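Local structure of exodeoxyribonuclease (Neisseria meningitidis, 2JC5) at residues A[223-237]-A[247-259]. The protein probably cleaves DNA at abasic sites during DNA repair, as an AP endonuclease that uses magnesium or manganese ions. Sequence-based numbering, arbitrary orientation.
Sequences QMVTPELAAKAVSAH and HAPLVVEYDYAAE
Tyr254 gives its phenol proton to the side-chain oxygen of Gln223, OH to OE1 2.8 Å. The amide and ring planes are 28° apart, and OE1 sits at the ring edge. The other end of the same amide makes a weak hydrogen bond to strand 250-254, NE2 to Leu250 O 3.3 Å. NE2 also bonds Ile4 O. Both ends of the buried amide are thus held, which fixes its flip. Val252 CG2 packs against Gln223 CD at 3.4 Å, and Val225 CG2 lies near the tyrosine hydroxyl. Leu229 CD1 fits between two aromatic side chains, 3.7 Å from both Tyr254 CD2 and Tyr256 CG. Tyr256 OH is bonded to Asp143.

Strands 233-237 and 250-254 form an antiparallel hairpin at the edge of a six-stranded sheet. This is one of the two sheets of the DNase I-like sandwich. Strand 223-225 belongs to the other, so the Gln223-Tyr254 bond joins the two layers. A beta bulge between Ala233 and Ser235 shifts the hairpin register by one. Val234 N still bonds Glu253 O, and Lys232 O accepts from Asp255 N at 2.8 Å.

On the hairpin face away from Tyr254, the His237 ring lies over Val251, whose CB is 3.8 Å from the ring centroid in a CH-pi contact. A chi1 of 67° puts CG between the backbone N and the carbonyl carbon and folds the ring over this neighbour. A water in the ring plane, 2.8 Å from His237 ND1, also bonds Ser235 OG. Just ahead of strand 250-254, His247, the predicted proton acceptor, has its ND1 bonded to Asp221.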
loop_
_atom_site.group_PDB
_atom_site.type_symbol
_atom_site.label_atom_id
_atom_site.label_comp_id
_atom_site.label_asym_id
_atom_site.label_seq_id
_atom_site.Cartn_x
_atom_site.Cartn_y
_atom_site.Cartn_z
ATOM N N GLN A 223 2.796 -1.341 -5.661
ATOM C CA GLN A 223 3.825 -0.295 -5.650
ATOM C C GLN A 223 3.741 0.409 -6.994
ATOM O O GLN A 223 4.040 -0.186 -8.019
ATOM C CB GLN A 223 5.210 -0.901 -5.385
ATOM C CG GLN A 223 5.314 -1.506 -3.984
ATOM C CD GLN A 223 6.740 -1.779 -3.476
ATOM O OE1 GLN A 223 7.732 -1.212 -3.941
ATOM N NE2 GLN A 223 6.826 -2.643 -2.485
ATOM N N MET A 224 3.241 1.644 -6.982
ATOM C CA MET A 224 3.187 2.471 -8.188
ATOM C C MET A 224 4.436 3.339 -8.223
ATOM O O MET A 224 4.726 4.018 -7.246
ATOM C CB MET A 224 1.953 3.373 -8.205
ATOM C CG MET A 224 0.635 2.624 -8.322
ATOM S SD MET A 224 0.433 1.905 -9.975
ATOM C CE MET A 224 -1.325 1.548 -9.933
ATOM N N VAL A 225 5.169 3.317 -9.336
ATOM C CA VAL A 225 6.525 3.864 -9.372
ATOM C C VAL A 225 6.712 4.822 -10.552
ATOM O O VAL A 225 6.154 4.621 -11.636
ATOM C CB VAL A 225 7.553 2.692 -9.433
ATOM C CG1 VAL A 225 8.986 3.184 -9.293
ATOM C CG2 VAL A 225 7.258 1.661 -8.332
ATOM N N THR A 226 7.526 5.853 -10.338
ATOM C CA THR A 226 7.935 6.795 -11.392
ATOM C C THR A 226 8.862 6.099 -12.397
ATOM O O THR A 226 9.408 5.045 -12.093
ATOM C CB THR A 226 8.607 8.006 -10.753
ATOM O OG1 THR A 226 9.563 7.568 -9.786
ATOM C CG2 THR A 226 7.554 8.873 -10.088
ATOM N N PRO A 227 8.994 6.662 -13.616
ATOM C CA PRO A 227 9.647 5.916 -14.703
ATOM C C PRO A 227 11.100 5.489 -14.502
ATOM O O PRO A 227 11.418 4.314 -14.742
ATOM C CB PRO A 227 9.510 6.855 -15.911
ATOM C CG PRO A 227 8.503 7.834 -15.552
ATOM C CD PRO A 227 8.417 7.933 -14.084
ATOM N N GLU A 228 11.976 6.374 -14.038
ATOM C CA GLU A 228 13.388 6.005 -13.989
ATOM C C GLU A 228 13.613 4.974 -12.905
ATOM O O GLU A 228 14.357 4.006 -13.091
ATOM C CB GLU A 228 14.275 7.234 -13.825
ATOM C CG GLU A 228 14.216 8.078 -15.101
ATOM C CD GLU A 228 14.821 9.451 -14.995
ATOM O OE1 GLU A 228 14.278 10.293 -14.259
ATOM O OE2 GLU A 228 15.831 9.707 -15.696
ATOM N N LEU A 229 12.926 5.137 -11.784
ATOM C CA LEU A 229 13.049 4.158 -10.710
ATOM C C LEU A 229 12.418 2.806 -11.093
ATOM O O LEU A 229 12.925 1.748 -10.709
ATOM C CB LEU A 229 12.434 4.694 -9.410
ATOM C CG LEU A 229 12.467 3.780 -8.171
ATOM C CD1 LEU A 229 13.850 3.280 -7.820
ATOM C CD2 LEU A 229 11.857 4.534 -6.987
ATOM N N ALA A 230 11.321 2.834 -11.850
ATOM C CA ALA A 230 10.688 1.591 -12.312
ATOM C C ALA A 230 11.680 0.759 -13.123
ATOM O O ALA A 230 11.705 -0.455 -13.009
ATOM C CB ALA A 230 9.437 1.876 -13.119
ATOM N N ALA A 231 12.490 1.435 -13.938
ATOM C CA ALA A 231 13.528 0.768 -14.749
ATOM C C ALA A 231 14.648 0.158 -13.911
ATOM O O ALA A 231 15.462 -0.598 -14.433
ATOM C CB ALA A 231 14.133 1.755 -15.750
ATOM N N LYS A 232 14.689 0.491 -12.630
ATOM C CA LYS A 232 15.676 -0.028 -11.693
ATOM C C LYS A 232 15.164 -1.218 -10.865
ATOM O O LYS A 232 15.931 -1.853 -10.150
ATOM C CB LYS A 232 16.171 1.107 -10.785
ATOM C CG LYS A 232 16.929 2.145 -11.605
ATOM C CD LYS A 232 17.546 3.266 -10.833
ATOM C CE LYS A 232 18.575 4.010 -11.722
ATOM N NZ LYS A 232 19.665 3.145 -12.347
ATOM N N ALA A 233 13.872 -1.526 -10.961
ATOM C CA ALA A 233 13.298 -2.678 -10.261
ATOM C C ALA A 233 13.886 -3.958 -10.819
ATOM O O ALA A 233 13.835 -4.177 -12.024
ATOM C CB ALA A 233 11.775 -2.702 -10.418
ATOM N N VAL A 234 14.419 -4.800 -9.937
ATOM C CA VAL A 234 15.049 -6.061 -10.351
ATOM C C VAL A 234 14.241 -7.330 -10.041
ATOM O O VAL A 234 14.369 -8.344 -10.724
ATOM C CB VAL A 234 16.483 -6.200 -9.800
ATOM C CG1 VAL A 234 17.387 -5.132 -10.408
ATOM C CG2 VAL A 234 16.513 -6.140 -8.294
ATOM N N SER A 235 13.394 -7.276 -9.023
ATOM C CA SER A 235 12.573 -8.411 -8.671
ATOM C C SER A 235 11.500 -8.020 -7.685
ATOM O O SER A 235 11.547 -6.961 -7.075
ATOM C CB SER A 235 13.425 -9.529 -8.086
ATOM O OG SER A 235 13.846 -9.170 -6.805
ATOM N N ALA A 236 10.526 -8.897 -7.534
ATOM C CA ALA A 236 9.478 -8.700 -6.537
ATOM C C ALA A 236 8.922 -10.054 -6.142
ATOM O O ALA A 236 9.080 -11.052 -6.869
ATOM C CB ALA A 236 8.380 -7.793 -7.072
ATOM N N HIS A 237 8.279 -10.094 -4.982
ATOM C CA HIS A 237 7.523 -11.264 -4.570
ATOM C C HIS A 237 6.410 -10.886 -3.620
ATOM O O HIS A 237 6.453 -9.834 -2.986
ATOM C CB HIS A 237 8.421 -12.353 -3.961
ATOM C CG HIS A 237 9.058 -11.991 -2.651
ATOM N ND1 HIS A 237 10.269 -11.334 -2.569
ATOM C CD2 HIS A 237 8.679 -12.241 -1.371
ATOM C CE1 HIS A 237 10.596 -11.182 -1.294
ATOM N NE2 HIS A 237 9.643 -11.711 -0.547
ATOM N N HIS A 247 -3.979 -9.713 4.140
ATOM C CA HIS A 247 -3.131 -9.415 2.995
ATOM C C HIS A 247 -1.783 -10.086 3.168
ATOM O O HIS A 247 -1.391 -10.432 4.291
ATOM C CB HIS A 247 -2.841 -7.923 2.881
ATOM C CG HIS A 247 -4.047 -7.067 2.671
ATOM N ND1 HIS A 247 -4.302 -6.397 1.487
ATOM C CD2 HIS A 247 -5.081 -6.778 3.493
ATOM C CE1 HIS A 247 -5.427 -5.714 1.607
ATOM N NE2 HIS A 247 -5.920 -5.924 2.814
ATOM N N ALA A 248 -1.082 -10.264 2.047
ATOM C CA ALA A 248 0.329 -10.673 2.049
ATOM C C ALA A 248 1.229 -9.471 1.743
ATOM O O ALA A 248 0.872 -8.625 0.918
ATOM C CB ALA A 248 0.559 -11.776 1.009
ATOM N N PRO A 249 2.416 -9.394 2.376
ATOM C CA PRO A 249 3.357 -8.325 2.023
ATOM C C PRO A 249 3.820 -8.387 0.584
ATOM O O PRO A 249 4.102 -9.466 0.068
ATOM C CB PRO A 249 4.534 -8.563 2.974
ATOM C CG PRO A 249 3.934 -9.274 4.111
ATOM C CD PRO A 249 2.912 -10.194 3.499
ATOM N N LEU A 250 3.887 -7.219 -0.045
ATOM C CA LEU A 250 4.389 -7.047 -1.397
ATOM C C LEU A 250 5.784 -6.457 -1.324
ATOM O O LEU A 250 5.969 -5.358 -0.826
ATOM C CB LEU A 250 3.450 -6.130 -2.184
ATOM C CG LEU A 250 3.895 -5.682 -3.573
ATOM C CD1 LEU A 250 4.068 -6.885 -4.527
ATOM C CD2 LEU A 250 2.926 -4.643 -4.105
ATOM N N VAL A 251 6.774 -7.233 -1.782
ATOM C CA VAL A 251 8.171 -6.866 -1.646
ATOM C C VAL A 251 8.753 -6.575 -3.013
ATOM O O VAL A 251 8.639 -7.397 -3.918
ATOM C CB VAL A 251 8.957 -8.034 -1.020
ATOM C CG1 VAL A 251 10.445 -7.645 -0.816
ATOM C CG2 VAL A 251 8.293 -8.524 0.278
ATOM N N VAL A 252 9.409 -5.430 -3.166
ATOM C CA VAL A 252 10.076 -5.090 -4.443
ATOM C C VAL A 252 11.495 -4.658 -4.137
ATOM O O VAL A 252 11.722 -3.926 -3.170
ATOM C CB VAL A 252 9.347 -3.991 -5.231
ATOM C CG1 VAL A 252 10.015 -3.760 -6.598
ATOM C CG2 VAL A 252 7.867 -4.363 -5.427
ATOM N N GLU A 253 12.438 -5.126 -4.962
ATOM C CA GLU A 253 13.848 -4.777 -4.843
ATOM C C GLU A 253 14.238 -3.878 -5.999
ATOM O O GLU A 253 14.011 -4.238 -7.152
ATOM C CB GLU A 253 14.696 -6.057 -4.842
ATOM C CG GLU A 253 14.455 -6.872 -3.598
ATOM C CD GLU A 253 15.207 -8.171 -3.566
ATOM O OE1 GLU A 253 16.456 -8.134 -3.638
ATOM O OE2 GLU A 253 14.543 -9.225 -3.438
ATOM N N TYR A 254 14.828 -2.723 -5.675
ATOM C CA TYR A 254 15.242 -1.732 -6.655
ATOM C C TYR A 254 16.754 -1.546 -6.609
ATOM O O TYR A 254 17.345 -1.463 -5.547
ATOM C CB TYR A 254 14.588 -0.380 -6.346
ATOM C CG TYR A 254 13.075 -0.408 -6.342
ATOM C CD1 TYR A 254 12.372 -0.700 -5.175
ATOM C CD2 TYR A 254 12.350 -0.102 -7.489
ATOM C CE1 TYR A 254 10.987 -0.728 -5.166
ATOM C CE2 TYR A 254 10.975 -0.119 -7.489
ATOM C CZ TYR A 254 10.292 -0.437 -6.333
ATOM O OH TYR A 254 8.919 -0.469 -6.322
ATOM N N ASP A 255 17.377 -1.483 -7.780
ATOM C CA ASP A 255 18.806 -1.172 -7.869
ATOM C C ASP A 255 18.954 0.337 -7.774
ATOM O O ASP A 255 19.088 1.020 -8.785
ATOM C CB ASP A 255 19.368 -1.702 -9.176
ATOM C CG ASP A 255 20.832 -1.438 -9.327
ATOM O OD1 ASP A 255 21.459 -1.085 -8.315
ATOM O OD2 ASP A 255 21.347 -1.598 -10.458
ATOM N N TYR A 256 18.905 0.841 -6.542
ATOM C CA TYR A 256 18.776 2.271 -6.268
ATOM C C TYR A 256 19.269 2.610 -4.864
ATOM O O TYR A 256 19.127 1.819 -3.935
ATOM C CB TYR A 256 17.321 2.687 -6.407
ATOM C CG TYR A 256 17.049 4.154 -6.221
ATOM C CD1 TYR A 256 17.090 5.038 -7.288
ATOM C CD2 TYR A 256 16.758 4.666 -4.966
ATOM C CE1 TYR A 256 16.830 6.389 -7.116
ATOM C CE2 TYR A 256 16.488 5.994 -4.796
ATOM C CZ TYR A 256 16.529 6.860 -5.871
ATOM O OH TYR A 256 16.268 8.205 -5.675
ATOM N N ALA A 257 19.886 3.783 -4.752
ATOM C CA ALA A 257 20.175 4.428 -3.477
ATOM C C ALA A 257 19.992 5.929 -3.618
ATOM O O ALA A 257 20.128 6.479 -4.711
ATOM C CB ALA A 257 21.590 4.110 -3.037
ATOM N N ALA A 258 19.694 6.585 -2.499
ATOM C CA ALA A 258 19.428 8.015 -2.493
ATOM C C ALA A 258 20.692 8.860 -2.352
ATOM O O ALA A 258 20.623 10.074 -2.285
ATOM C CB ALA A 258 18.407 8.349 -1.404
ATOM N N GLU A 259 21.838 8.200 -2.306
ATOM C CA GLU A 259 23.144 8.865 -2.291
ATOM C C GLU A 259 24.120 8.025 -3.095
ATOM O O GLU A 259 25.296 8.387 -3.237
ATOM C CB GLU A 259 23.655 9.018 -0.863
ATOM C CG GLU A 259 23.849 7.727 -0.137
ATOM C CD GLU A 259 24.478 7.907 1.234
ATOM O OE1 GLU A 259 23.948 8.714 2.033
ATOM O OE2 GLU A 259 25.498 7.232 1.510
ATOM O OXT GLU A 259 23.705 6.969 -3.595
HETATM O O HOH W 1 20.977 2.301 -10.296
HETATM O O HOH W 2 11.974 -10.451 -4.644
#